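Local coordinates for protein OBCA, Oxalate Biosynthetic Component A (Burkholderia glumae, PDB 4NNB) that folds as a metal-binding TIM-barrel protein and holds a magnesium ion together with an oxaloacetate ion in its central pocket, at residues His224-Asp229 / Gly473-Leu478; Ala10-Ala15 / Arg493-Gln498; Glu346-Asn351 / Gly469-Leu474; Leu201-Glu206 / Gly247-Gln252. All blocks are in the same frame, centred on the assembly; numbering follows the deposited sequence.

Overall arrangement
Interactions 1 and 3 form the magnesium and oxaloacetate site at the C-terminal ends of the parallel barrel strands; interactions 2 and 4 flank it. Interaction 1 holds the magnesium ion and is the hub: its centre lies about 6 Å from that of interaction 2, 9 Å from interaction 4 and 12 Å from interaction 3. Interaction 3 shares Gly473 and Leu474 with it, touches the same oxaloacetate ion and uses the same metal-bound water. Interaction 2 packs the loop 10-15, which follows the strand between the two metal-binding segments, against a C-terminal helix. Interaction 4, about 20 Å from interaction 3 between centres, stands behind the site, where Asn251 OD1 meets His226 ND1 at 2.8 Å.

Interaction 1 (His224-Asp229 / Gly473-Leu478); sequences HLHTRD and GLEDGL. With MG (magnesium ion), chain B; OAA (oxaloacetate ion), chain C.
Glu475 meets His224 and His226 through a magnesium ion, and the turn 473-478 presents its carboxylate to them. Gly473 begins the turn: its O accepts from Asp476 N (2.9 Å) and also from Gly477 N, drawing the chain round Glu475. Leu474 packs on Leu201, apart from the metal. Glu475 then reaches in with CG anti to its backbone N (chi1 173°) and the rest of the chain extended. Its OE1 binds the magnesium ion at 2.2 Å, whereas OE2 stays 3.4 Å from the magnesium ion, so the carboxylate is monodentate. OE2 instead accepts from a water at 2.8 Å that also donates to His224 O, and it lies beside the edge of the His224 ring, 2.9 Å from CD2. The carboxylate plane is 29° from the His224 ring but 87° from that of His226. His224 NE2 binds the metal at 2.2 Å and His226 NE2 at 2.1 Å; Asn251 OD1 holds His226 ND1 and so fixes the rotation of that ring. Farther along, Asp476 forms a salt bridge with Arg471, and Gly477 O accepts from Gln498 NE2. Oxaloacetate O2 lies opposite Glu475 OE1, O3 opposite His224 NE2, and a second water opposite His226 NE2. The three protein ligands therefore occupy one face of an octahedron, the arrangement of a two-histidine-one-carboxylate facial triad, set here at the ends of TIM-barrel strands.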
loop_
_atom_site.group_PDB
_atom_site.type_symbol
_atom_site.label_atom_id
_atom_site.label_comp_id
_atom_site.label_asym_id
_atom_site.label_seq_id
_atom_site.Cartn_x
_atom_site.Cartn_y
_atom_site.Cartn_z
ATOM N N HIS A 224 0.934 -2.674 11.379
ATOM C CA HIS A 224 0.247 -1.375 11.311
ATOM C C HIS A 224 -1.061 -1.552 10.525
ATOM O O HIS A 224 -1.048 -1.977 9.374
ATOM C CB HIS A 224 1.180 -0.346 10.648
ATOM C CG HIS A 224 0.534 0.967 10.305
ATOM N ND1 HIS A 224 0.180 1.904 11.262
ATOM C CD2 HIS A 224 0.230 1.525 9.109
ATOM C CE1 HIS A 224 -0.335 2.964 10.665
ATOM N NE2 HIS A 224 -0.320 2.759 9.354
ATOM N N LEU A 225 -2.182 -1.234 11.162
ATOM C CA LEU A 225 -3.507 -1.516 10.617
ATOM C C LEU A 225 -4.287 -0.267 10.220
ATOM O O LEU A 225 -4.239 0.753 10.918
ATOM C CB LEU A 225 -4.333 -2.281 11.664
ATOM C CG LEU A 225 -3.838 -3.694 11.995
ATOM C CD1 LEU A 225 -4.707 -4.353 13.068
ATOM C CD2 LEU A 225 -3.827 -4.543 10.719
ATOM N N HIS A 226 -5.009 -0.368 9.103
ATOM C CA HIS A 226 -6.116 0.531 8.787
ATOM C C HIS A 226 -7.380 -0.307 8.620
ATOM O O HIS A 226 -7.314 -1.517 8.361
ATOM C CB HIS A 226 -5.911 1.240 7.444
ATOM C CG HIS A 226 -4.843 2.290 7.434
ATOM N ND1 HIS A 226 -5.101 3.598 7.087
ATOM C CD2 HIS A 226 -3.506 2.212 7.654
ATOM C CE1 HIS A 226 -3.973 4.289 7.113
ATOM N NE2 HIS A 226 -2.991 3.471 7.455
ATOM N N THR A 227 -8.529 0.348 8.726
ATOM C CA THR A 227 -9.797 -0.225 8.306
ATOM C C THR A 227 -10.365 0.604 7.158
ATOM O O THR A 227 -9.904 1.721 6.900
ATOM C CB THR A 227 -10.808 -0.286 9.465
ATOM O OG1 THR A 227 -10.840 0.984 10.137
ATOM C CG2 THR A 227 -10.409 -1.380 10.459
ATOM N N ARG A 228 -11.358 0.047 6.468
ATOM C CA ARG A 228 -11.988 0.702 5.325
ATOM C C ARG A 228 -13.502 0.637 5.466
ATOM O O ARG A 228 -14.042 -0.342 5.970
ATOM C CB ARG A 228 -11.612 0.005 4.009
ATOM C CG ARG A 228 -10.113 -0.078 3.703
ATOM C CD ARG A 228 -9.474 1.283 3.509
ATOM N NE ARG A 228 -8.103 1.123 3.029
ATOM C CZ ARG A 228 -7.781 0.971 1.746
ATOM N NH1 ARG A 228 -8.731 0.996 0.809
ATOM N NH2 ARG A 228 -6.513 0.816 1.395
ATOM N N ASP A 229 -14.181 1.671 4.982
ATOM C CA ASP A 229 -15.643 1.725 5.021
ATOM C C ASP A 229 -16.213 1.021 3.779
ATOM O O ASP A 229 -15.979 1.458 2.653
ATOM C CB ASP A 229 -16.065 3.203 5.103
ATOM C CG ASP A 229 -17.551 3.431 4.846
ATOM O OD1 ASP A 229 -18.362 2.513 5.053
ATOM O OD2 ASP A 229 -17.899 4.566 4.454
ATOM N N GLY A 473 4.630 -3.512 3.070
ATOM C CA GLY A 473 3.261 -4.000 3.039
ATOM C C GLY A 473 2.480 -3.359 1.910
ATOM O O GLY A 473 2.937 -2.365 1.344
ATOM N N LEU A 474 1.296 -3.894 1.601
ATOM C CA LEU A 474 0.465 -3.344 0.518
ATOM C C LEU A 474 0.118 -1.853 0.690
ATOM O O LEU A 474 -0.086 -1.134 -0.298
ATOM C CB LEU A 474 -0.802 -4.183 0.328
ATOM C CG LEU A 474 -0.590 -5.647 -0.086
ATOM C CD1 LEU A 474 -1.914 -6.281 -0.567
ATOM C CD2 LEU A 474 0.483 -5.745 -1.166
ATOM N N GLU A 475 0.064 -1.385 1.935
ATOM C CA GLU A 475 -0.077 0.054 2.196
ATOM C C GLU A 475 0.943 0.903 1.440
ATOM O O GLU A 475 0.605 1.964 0.902
ATOM C CB GLU A 475 0.036 0.334 3.704
ATOM C CG GLU A 475 0.078 1.828 4.055
ATOM C CD GLU A 475 -0.253 2.085 5.519
ATOM O OE1 GLU A 475 -0.326 3.267 5.927
ATOM O OE2 GLU A 475 -0.419 1.099 6.267
ATOM N N ASP A 476 2.189 0.441 1.388
ATOM C CA ASP A 476 3.279 1.237 0.805
ATOM C C ASP A 476 3.626 0.903 -0.650
ATOM O O ASP A 476 4.047 1.780 -1.406
ATOM C CB ASP A 476 4.532 1.112 1.674
ATOM C CG ASP A 476 4.276 1.535 3.101
ATOM O OD1 ASP A 476 4.809 0.895 4.038
ATOM O OD2 ASP A 476 3.508 2.494 3.280
ATOM N N GLY A 477 3.460 -0.361 -1.032
ATOM C CA GLY A 477 3.693 -0.785 -2.405
ATOM C C GLY A 477 3.038 -2.127 -2.666
ATOM O O GLY A 477 2.945 -2.955 -1.761
ATOM N N LEU A 478 2.602 -2.355 -3.905
ATOM C CA LEU A 478 1.826 -3.555 -4.238
ATOM C C LEU A 478 2.664 -4.660 -4.884
ATOM O O LEU A 478 2.151 -5.749 -5.169
ATOM C CB LEU A 478 0.666 -3.184 -5.161
ATOM C CG LEU A 478 -0.343 -2.194 -4.561
ATOM C CD1 LEU A 478 -1.477 -1.871 -5.553
ATOM C CD2 LEU A 478 -0.891 -2.756 -3.248
HETATM MG MG MG B . -1.026 4.107 7.816
HETATM O O1 OAA C . -1.062 7.400 10.698
HETATM O O2 OAA C . -1.363 5.499 9.495
HETATM O O4 OAA C . -1.283 7.577 4.686
HETATM O O5 OAA C . -2.248 9.015 6.198
HETATM O O3 OAA C . -1.449 5.665 6.790
HETATM C C1 OAA C . -1.121 6.781 9.546
HETATM C C2 OAA C . -0.901 7.587 8.285
HETATM C C3 OAA C . -1.359 6.945 6.995
HETATM C C4 OAA C . -1.658 7.891 5.901
HETATM O O HOH W 1 -1.947 -1.070 7.012
HETATM O O HOH W 2 1.067 4.946 7.652
#

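Interaction 2 (Ala10-Ala15 / Arg493-Gln498); sequences AAPIGA and RGTWEQ
Thr495 OG1 is gripped from two directions while it rests against Pro12. A water lies 2.6 Å from Thr495 OG1 and donates to Pro12 O at 2.8 Å, bridging the two segments, and Leu474 N is hydrogen-bonded to the same hydroxyl. Thr495 OG1 also sits 3.2 Å from Pro12 CA and 3.8 Å from Pro12 CB, so the hydroxyl bears on the start of the proline ring as well as on its polar partners. The other branch does apolar work: CG2, anti to the backbone N, places its methyl 3.8 Å from Ala10 CB. Thr495 thus lies along the loop, methyl against Ala10 and oxygen beside Pro12, and all four touching residues are buried. The helix start behind it is fastened separately. Gly494 is the N-cap, and the extended side chain of Glu497 reaches back past it, its OE2 accepting from Arg493 N at 2.8 Å with an N-H...O angle of 173°. That nearly straight bond arrives on the anti side of the carboxylate, 31° out of its plane. Thr495 also touches Glu211 and Ser215 of helix 205-217, against which Pro12 and Ala10 pack as well, so the start of helix 495-507, that helix and the loop 10-15 meet at one point. The loop leaves strand 5-10, whose last residue, Ala10, bonds through its backbone to strand 222-229, while Ala11 bonds to Val472 of strand 469-472 on the other side.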
loop_
_atom_site.group_PDB
_atom_site.type_symbol
_atom_site.label_atom_id
_atom_site.label_comp_id
_atom_site.label_asym_id
_atom_site.label_seq_id
_atom_site.Cartn_x
_atom_site.Cartn_y
_atom_site.Cartn_z
ATOM N N ALA A 10 4.844 -4.875 9.363
ATOM C CA ALA A 10 3.977 -5.166 8.222
ATOM C C ALA A 10 2.850 -4.130 8.157
ATOM O O ALA A 10 2.233 -3.822 9.169
ATOM C CB ALA A 10 3.389 -6.547 8.359
ATOM N N ALA A 11 2.571 -3.595 6.975
ATOM C CA ALA A 11 1.461 -2.637 6.839
ATOM C C ALA A 11 0.501 -3.110 5.744
ATOM O O ALA A 11 0.658 -2.747 4.588
ATOM C CB ALA A 11 1.992 -1.239 6.528
ATOM N N PRO A 12 -0.491 -3.939 6.115
ATOM C CA PRO A 12 -1.238 -4.708 5.106
ATOM C C PRO A 12 -2.370 -3.992 4.380
ATOM O O PRO A 12 -2.842 -4.544 3.379
ATOM C CB PRO A 12 -1.834 -5.872 5.910
ATOM C CG PRO A 12 -1.035 -5.920 7.197
ATOM C CD PRO A 12 -0.682 -4.479 7.469
ATOM N N ILE A 13 -2.812 -2.827 4.851
ATOM C CA ILE A 13 -4.040 -2.249 4.299
ATOM C C ILE A 13 -3.877 -0.835 3.784
ATOM O O ILE A 13 -4.153 -0.559 2.615
ATOM C CB ILE A 13 -5.197 -2.252 5.312
ATOM C CG1 ILE A 13 -5.406 -3.649 5.889
ATOM C CG2 ILE A 13 -6.492 -1.732 4.652
ATOM C CD1 ILE A 13 -4.800 -3.845 7.275
ATOM N N GLY A 14 -3.457 0.061 4.672
ATOM C CA GLY A 14 -3.323 1.461 4.337
ATOM C C GLY A 14 -4.608 2.188 3.998
ATOM O O GLY A 14 -5.718 1.690 4.220
ATOM N N ALA A 15 -4.432 3.379 3.445
ATOM C CA ALA A 15 -5.532 4.240 3.048
ATOM C C ALA A 15 -5.810 4.196 1.544
ATOM O O ALA A 15 -6.950 4.375 1.112
ATOM C CB ALA A 15 -5.239 5.669 3.479
ATOM N N ARG A 493 1.950 -11.410 -3.637
ATOM C CA ARG A 493 0.848 -12.291 -3.267
ATOM C C ARG A 493 0.210 -11.857 -1.943
ATOM O O ARG A 493 -0.850 -12.351 -1.551
ATOM C CB ARG A 493 1.339 -13.733 -3.152
ATOM C CG ARG A 493 1.856 -14.321 -4.458
ATOM C CD ARG A 493 1.207 -15.654 -4.717
ATOM N NE ARG A 493 -0.186 -15.484 -5.127
ATOM C CZ ARG A 493 -1.148 -16.360 -4.863
ATOM N NH1 ARG A 493 -0.869 -17.457 -4.177
ATOM N NH2 ARG A 493 -2.389 -16.138 -5.281
ATOM N N GLY A 494 0.869 -10.938 -1.248
ATOM C CA GLY A 494 0.392 -10.475 0.038
ATOM C C GLY A 494 1.479 -9.692 0.746
ATOM O O GLY A 494 2.644 -9.714 0.329
ATOM N N THR A 495 1.099 -8.971 1.796
ATOM C CA THR A 495 2.088 -8.316 2.641
ATOM C C THR A 495 3.048 -9.353 3.219
ATOM O O THR A 495 4.248 -9.110 3.301
ATOM C CB THR A 495 1.412 -7.486 3.767
ATOM O OG1 THR A 495 0.733 -6.360 3.171
ATOM C CG2 THR A 495 2.441 -6.981 4.748
ATOM N N TRP A 496 2.534 -10.521 3.593
ATOM C CA TRP A 496 3.406 -11.569 4.132
ATOM C C TRP A 496 4.559 -11.902 3.167
ATOM O O TRP A 496 5.673 -12.204 3.600
ATOM C CB TRP A 496 2.602 -12.832 4.456
ATOM C CG TRP A 496 2.034 -13.485 3.236
ATOM C CD1 TRP A 496 0.777 -13.317 2.722
ATOM C CD2 TRP A 496 2.707 -14.410 2.366
ATOM N NE1 TRP A 496 0.633 -14.078 1.582
ATOM C CE2 TRP A 496 1.800 -14.758 1.346
ATOM C CE3 TRP A 496 3.989 -14.970 2.352
ATOM C CZ2 TRP A 496 2.139 -15.640 0.315
ATOM C CZ3 TRP A 496 4.324 -15.848 1.325
ATOM C CH2 TRP A 496 3.404 -16.174 0.328
ATOM N N GLU A 497 4.302 -11.831 1.865
ATOM C CA GLU A 497 5.356 -12.152 0.905
ATOM C C GLU A 497 6.442 -11.080 0.924
ATOM O O GLU A 497 7.638 -11.393 0.899
ATOM C CB GLU A 497 4.803 -12.362 -0.510
ATOM C CG GLU A 497 5.898 -12.768 -1.496
ATOM C CD GLU A 497 5.360 -13.152 -2.849
ATOM O OE1 GLU A 497 5.752 -14.218 -3.352
ATOM O OE2 GLU A 497 4.553 -12.380 -3.421
ATOM N N GLN A 498 6.023 -9.818 0.998
ATOM C CA GLN A 498 6.963 -8.706 1.108
ATOM C C GLN A 498 7.773 -8.787 2.391
ATOM O O GLN A 498 8.969 -8.491 2.389
ATOM C CB GLN A 498 6.219 -7.368 0.986
ATOM C CG GLN A 498 5.492 -7.248 -0.365
ATOM C CD GLN A 498 4.468 -6.123 -0.406
ATOM O OE1 GLN A 498 3.797 -5.835 0.592
ATOM N NE2 GLN A 498 4.350 -5.477 -1.561
HETATM O O HOH W 3 -1.750 -7.062 2.903
#

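Interaction 3 (Glu346-Asn351 / Gly469-Leu474); sequences EVEVFN and GIRVGL. With OAA (oxaloacetate ion), chain C.
Glu348 and Arg471 face each other across the barrel interior as a long salt bridge, with Glu348 OE1 3.7 Å from Arg471 NH1. The side chains cross at about a right angle, and the carboxylate and guanidinium planes are 26° apart. Two waters, at the edge of the guanidinium and in its plane, add bridged links to the two glutamates. One accepts from Arg471 NH1 at 3.0 Å and donates to Glu348 OE1 at 3.2 Å; this water is also a ligand of the magnesium ion. The other accepts from Arg471 NH1 and donates to Glu346 OE1 at 2.6 Å. On the pocket side, Glu348 CG lies 3.6 Å from oxaloacetate O1, and Phe350 turns its ring edge to the ligand, CZ standing 3.5 Å from oxaloacetate C2 near the ring plane. Glu348 reaches both neighbours because its chain folds: CG lies beside the backbone N (chi1 -54°) and a second bend follows (chi2 -64°). In the next shell, Asp476 OD1 takes the NE of Arg471, Asn275 ND2 bonds to Glu346 OE1, and Met376 touches all three charged side chains from strand 373-378, the neighbour of strand 344-349. The nearest backbones, at Glu348 and Arg471, remain 12.0 Å apart between CA atoms, so the link between the two segments runs through side chains and water. The chemistry is that of a water-bridged ionic network, in which metal, guanidinium and carboxylate together orient one bound water and would probably polarise it.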
loop_
_atom_site.group_PDB
_atom_site.type_symbol
_atom_site.label_atom_id
_atom_site.label_comp_id
_atom_site.label_asym_id
_atom_site.label_seq_id
_atom_site.Cartn_x
_atom_site.Cartn_y
_atom_site.Cartn_z
ATOM N N GLU A 346 3.465 5.829 17.750
ATOM C CA GLU A 346 4.520 5.793 16.750
ATOM C C GLU A 346 4.404 7.109 16.024
ATOM O O GLU A 346 3.363 7.396 15.409
ATOM C CB GLU A 346 4.363 4.626 15.769
ATOM C CG GLU A 346 5.357 4.697 14.611
ATOM C CD GLU A 346 5.216 3.537 13.633
ATOM O OE1 GLU A 346 4.315 3.581 12.783
ATOM O OE2 GLU A 346 6.022 2.587 13.703
ATOM N N VAL A 347 5.457 7.923 16.098
ATOM C CA VAL A 347 5.438 9.210 15.402
ATOM C C VAL A 347 5.670 8.953 13.920
ATOM O O VAL A 347 6.746 8.469 13.519
ATOM C CB VAL A 347 6.500 10.198 15.942
ATOM C CG1 VAL A 347 6.396 11.523 15.208
ATOM C CG2 VAL A 347 6.296 10.437 17.436
ATOM N N GLU A 348 4.644 9.233 13.117
ATOM C CA GLU A 348 4.742 9.104 11.664
ATOM C C GLU A 348 5.432 10.350 11.150
ATOM O O GLU A 348 4.814 11.416 11.078
ATOM C CB GLU A 348 3.360 9.022 11.001
ATOM C CG GLU A 348 2.435 7.961 11.528
ATOM C CD GLU A 348 2.963 6.562 11.301
ATOM O OE1 GLU A 348 2.667 5.949 10.245
ATOM O OE2 GLU A 348 3.655 6.070 12.201
ATOM N N VAL A 349 6.708 10.229 10.809
ATOM C CA VAL A 349 7.470 11.391 10.361
ATOM C C VAL A 349 7.249 11.641 8.859
ATOM O O VAL A 349 8.018 11.171 8.004
ATOM C CB VAL A 349 8.966 11.246 10.679
ATOM C CG1 VAL A 349 9.694 12.549 10.361
ATOM C CG2 VAL A 349 9.175 10.878 12.150
ATOM N N PHE A 350 6.193 12.378 8.546
ATOM C CA PHE A 350 5.839 12.668 7.155
ATOM C C PHE A 350 6.670 13.805 6.567
ATOM O O PHE A 350 6.864 13.872 5.355
ATOM C CB PHE A 350 4.356 13.066 7.045
ATOM C CG PHE A 350 3.394 11.899 7.075
ATOM C CD1 PHE A 350 2.707 11.569 8.245
ATOM C CD2 PHE A 350 3.166 11.144 5.926
ATOM C CE1 PHE A 350 1.804 10.500 8.269
ATOM C CE2 PHE A 350 2.273 10.071 5.935
ATOM C CZ PHE A 350 1.590 9.743 7.096
ATOM N N ASN A 351 7.135 14.722 7.415
ATOM C CA ASN A 351 7.687 15.988 6.919
ATOM C C ASN A 351 8.604 16.647 7.937
ATOM O O ASN A 351 8.679 16.200 9.084
ATOM C CB ASN A 351 6.546 16.935 6.499
ATOM C CG ASN A 351 5.530 17.169 7.622
ATOM O OD1 ASN A 351 5.895 17.272 8.790
ATOM N ND2 ASN A 351 4.255 17.230 7.266
ATOM N N GLY A 469 14.509 -0.448 12.275
ATOM C CA GLY A 469 13.403 -1.180 11.692
ATOM C C GLY A 469 13.140 -0.824 10.256
ATOM O O GLY A 469 13.587 0.214 9.771
ATOM N N ILE A 470 12.401 -1.697 9.573
ATOM C CA ILE A 470 11.977 -1.469 8.201
ATOM C C ILE A 470 10.517 -1.897 8.084
ATOM O O ILE A 470 10.121 -2.930 8.631
ATOM C CB ILE A 470 12.827 -2.296 7.200
ATOM C CG1 ILE A 470 14.254 -1.763 7.137
ATOM C CG2 ILE A 470 12.225 -2.259 5.779
ATOM C CD1 ILE A 470 15.187 -2.679 6.337
ATOM N N ARG A 471 9.724 -1.102 7.371
ATOM C CA ARG A 471 8.314 -1.399 7.169
ATOM C C ARG A 471 8.063 -1.726 5.704
ATOM O O ARG A 471 8.619 -1.076 4.802
ATOM C CB ARG A 471 7.442 -0.197 7.609
ATOM C CG ARG A 471 6.063 -0.120 6.947
ATOM C CD ARG A 471 5.130 0.907 7.646
ATOM N NE ARG A 471 4.245 1.546 6.679
ATOM C CZ ARG A 471 3.357 2.500 6.966
ATOM N NH1 ARG A 471 3.203 2.941 8.214
ATOM N NH2 ARG A 471 2.634 3.019 5.988
ATOM N N VAL A 472 7.239 -2.745 5.465
ATOM C CA VAL A 472 6.780 -3.061 4.108
ATOM C C VAL A 472 5.312 -3.449 4.208
ATOM O O VAL A 472 4.805 -3.681 5.305
ATOM C CB VAL A 472 7.560 -4.248 3.497
ATOM C CG1 VAL A 472 8.989 -3.840 3.179
ATOM C CG2 VAL A 472 7.531 -5.442 4.450
ATOM N N GLY A 473 4.630 -3.512 3.070
ATOM C CA GLY A 473 3.261 -4.000 3.039
ATOM C C GLY A 473 2.480 -3.359 1.910
ATOM O O GLY A 473 2.937 -2.365 1.344
ATOM N N LEU A 474 1.296 -3.894 1.601
ATOM C CA LEU A 474 0.465 -3.344 0.518
ATOM C C LEU A 474 0.118 -1.853 0.690
ATOM O O LEU A 474 -0.086 -1.134 -0.298
ATOM C CB LEU A 474 -0.802 -4.183 0.328
ATOM C CG LEU A 474 -0.590 -5.647 -0.086
ATOM C CD1 LEU A 474 -1.914 -6.281 -0.567
ATOM C CD2 LEU A 474 0.483 -5.745 -1.166
HETATM O O1 OAA C . -1.062 7.400 10.698
HETATM O O2 OAA C . -1.363 5.499 9.495
HETATM O O4 OAA C . -1.283 7.577 4.686
HETATM O O5 OAA C . -2.248 9.015 6.198
HETATM O O3 OAA C . -1.449 5.665 6.790
HETATM C C1 OAA C . -1.121 6.781 9.546
HETATM C C2 OAA C . -0.901 7.587 8.285
HETATM C C3 OAA C . -1.359 6.945 6.995
HETATM C C4 OAA C . -1.658 7.891 5.901
HETATM O O HOH W 4 3.912 1.958 10.804
HETATM O O HOH W 2 1.067 4.946 7.652
#

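Interaction 4 (Leu201-Glu206 / Gly247-Gln252); sequences LPITPE and GSQRNQ
Gln249, Ile203 and Leu201 make this contact, with the first two contributing most of the buried surface. The carbonyl end of the Gln249 amide lies against the isoleucine: OE1 is 3.7 Å from Ile203 CD1 and 3.9 Å from Ile203 CG2, so both branches of Ile203 touch one oxygen. The two side chains cross at about a right angle. Gln249 takes left-handed helical backbone angles (phi 49°, psi 36°) and extends its chain to bring the amide across. Ile203 holds CG1 between its backbone N and carbonyl carbon (chi1 62°), which aims the CD1 methyl at the amide. Leu201 adds a fainter touch, its CD2 4.5 Å from Gln249 OE1. Just before the glutamine, Ser248 OG accepts from Arg250 N at 3.1 Å, an ST turn that shapes the bend carrying Gln249. Beyond it the segment pairs with strand 222-229, and Gln249 O accepts from Arg228 NH1. Ile203 also packs on Leu230 and Phe19, joining the approach to helix 205-217 to strand 18-19. The chemistry is that of a buried amide oxygen bordered by aliphatic groups: Ile203 and Leu201 offer it only van der Waals contact, and its polar demand is met by the backbone N of Phe19.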
loop_
_atom_site.group_PDB
_atom_site.type_symbol
_atom_site.label_atom_id
_atom_site.label_comp_id
_atom_site.label_asym_id
_atom_site.label_seq_id
_atom_site.Cartn_x
_atom_site.Cartn_y
_atom_site.Cartn_z
ATOM N N LEU A 201 -5.546 -7.479 -1.433
ATOM C CA LEU A 201 -5.716 -6.473 -0.383
ATOM C C LEU A 201 -6.836 -6.848 0.587
ATOM O O LEU A 201 -7.987 -7.022 0.175
ATOM C CB LEU A 201 -6.037 -5.104 -0.985
ATOM C CG LEU A 201 -5.952 -3.974 0.050
ATOM C CD1 LEU A 201 -4.493 -3.599 0.288
ATOM C CD2 LEU A 201 -6.779 -2.755 -0.391
ATOM N N PRO A 202 -6.511 -6.956 1.885
ATOM C CA PRO A 202 -7.526 -7.310 2.889
ATOM C C PRO A 202 -8.277 -6.093 3.409
ATOM O O PRO A 202 -7.676 -5.155 3.958
ATOM C CB PRO A 202 -6.706 -7.938 4.018
ATOM C CG PRO A 202 -5.347 -7.236 3.926
ATOM C CD PRO A 202 -5.162 -6.809 2.472
ATOM N N ILE A 203 -9.595 -6.112 3.241
ATOM C CA ILE A 203 -10.402 -4.970 3.649
ATOM C C ILE A 203 -11.514 -5.331 4.634
ATOM O O ILE A 203 -12.301 -4.473 5.031
ATOM C CB ILE A 203 -10.976 -4.253 2.431
ATOM C CG1 ILE A 203 -11.899 -5.178 1.627
ATOM C CG2 ILE A 203 -9.846 -3.735 1.552
ATOM C CD1 ILE A 203 -12.528 -4.482 0.424
ATOM N N THR A 204 -11.559 -6.593 5.043
ATOM C CA THR A 204 -12.571 -7.047 5.994
ATOM C C THR A 204 -11.884 -7.557 7.248
ATOM O O THR A 204 -10.697 -7.904 7.209
ATOM C CB THR A 204 -13.439 -8.175 5.402
ATOM O OG1 THR A 204 -12.630 -9.335 5.198
ATOM C CG2 THR A 204 -14.058 -7.747 4.089
ATOM N N PRO A 205 -12.620 -7.600 8.374
ATOM C CA PRO A 205 -12.009 -8.095 9.613
ATOM C C PRO A 205 -11.377 -9.475 9.456
ATOM O O PRO A 205 -10.279 -9.709 9.984
ATOM C CB PRO A 205 -13.195 -8.160 10.575
ATOM C CG PRO A 205 -14.098 -7.036 10.114
ATOM C CD PRO A 205 -13.964 -7.027 8.603
ATOM N N GLU A 206 -12.046 -10.368 8.728
ATOM C CA GLU A 206 -11.549 -11.736 8.547
ATOM C C GLU A 206 -10.252 -11.756 7.755
ATOM O O GLU A 206 -9.278 -12.398 8.148
ATOM C CB GLU A 206 -12.586 -12.596 7.820
ATOM C CG GLU A 206 -12.612 -14.045 8.278
ATOM C CD GLU A 206 -13.422 -14.233 9.546
ATOM O OE1 GLU A 206 -14.258 -13.356 9.859
ATOM O OE2 GLU A 206 -13.221 -15.256 10.231
ATOM N N GLY A 247 -17.633 0.316 -5.136
ATOM C CA GLY A 247 -17.490 0.760 -3.755
ATOM C C GLY A 247 -16.230 1.592 -3.559
ATOM O O GLY A 247 -15.200 1.320 -4.179
ATOM N N SER A 248 -16.297 2.606 -2.696
ATOM C CA SER A 248 -15.160 3.503 -2.484
ATOM C C SER A 248 -13.983 2.831 -1.758
ATOM O O SER A 248 -12.832 3.207 -1.967
ATOM C CB SER A 248 -15.593 4.727 -1.675
ATOM O OG SER A 248 -15.884 4.363 -0.325
ATOM N N GLN A 249 -14.280 1.854 -0.909
ATOM C CA GLN A 249 -13.285 1.264 0.002
ATOM C C GLN A 249 -12.523 2.353 0.755
ATOM O O GLN A 249 -11.325 2.221 1.024
ATOM C CB GLN A 249 -12.309 0.359 -0.758
ATOM C CG GLN A 249 -12.999 -0.652 -1.680
ATOM C CD GLN A 249 -12.020 -1.633 -2.269
ATOM O OE1 GLN A 249 -10.941 -1.862 -1.707
ATOM N NE2 GLN A 249 -12.382 -2.226 -3.408
ATOM N N ARG A 250 -13.240 3.424 1.088
ATOM C CA ARG A 250 -12.642 4.637 1.621
ATOM C C ARG A 250 -11.958 4.381 2.964
ATOM O O ARG A 250 -12.476 3.659 3.820
ATOM C CB ARG A 250 -13.718 5.722 1.765
ATOM C CG ARG A 250 -13.196 7.072 2.208
ATOM C CD ARG A 250 -14.321 8.112 2.358
ATOM N NE ARG A 250 -15.437 7.565 3.121
ATOM C CZ ARG A 250 -15.535 7.603 4.447
ATOM N NH1 ARG A 250 -14.587 8.184 5.179
ATOM N NH2 ARG A 250 -16.586 7.063 5.048
ATOM N N ASN A 251 -10.786 4.978 3.137
ATOM C CA ASN A 251 -10.067 4.867 4.394
ATOM C C ASN A 251 -10.912 5.452 5.500
ATOM O O ASN A 251 -11.418 6.564 5.364
ATOM C CB ASN A 251 -8.753 5.627 4.327
ATOM C CG ASN A 251 -7.941 5.465 5.592
ATOM O OD1 ASN A 251 -7.536 4.348 5.941
ATOM N ND2 ASN A 251 -7.684 6.570 6.281
ATOM N N GLN A 252 -11.064 4.700 6.584
ATOM C CA GLN A 252 -11.943 5.090 7.681
ATOM C C GLN A 252 -11.709 4.213 8.910
ATOM O O GLN A 252 -11.670 2.976 8.815
ATOM C CB GLN A 252 -13.408 4.980 7.236
ATOM C CG GLN A 252 -14.395 5.367 8.313
ATOM C CD GLN A 252 -14.237 6.824 8.710
ATOM O OE1 GLN A 252 -14.277 7.720 7.861
ATOM N NE2 GLN A 252 -14.030 7.068 10.002
#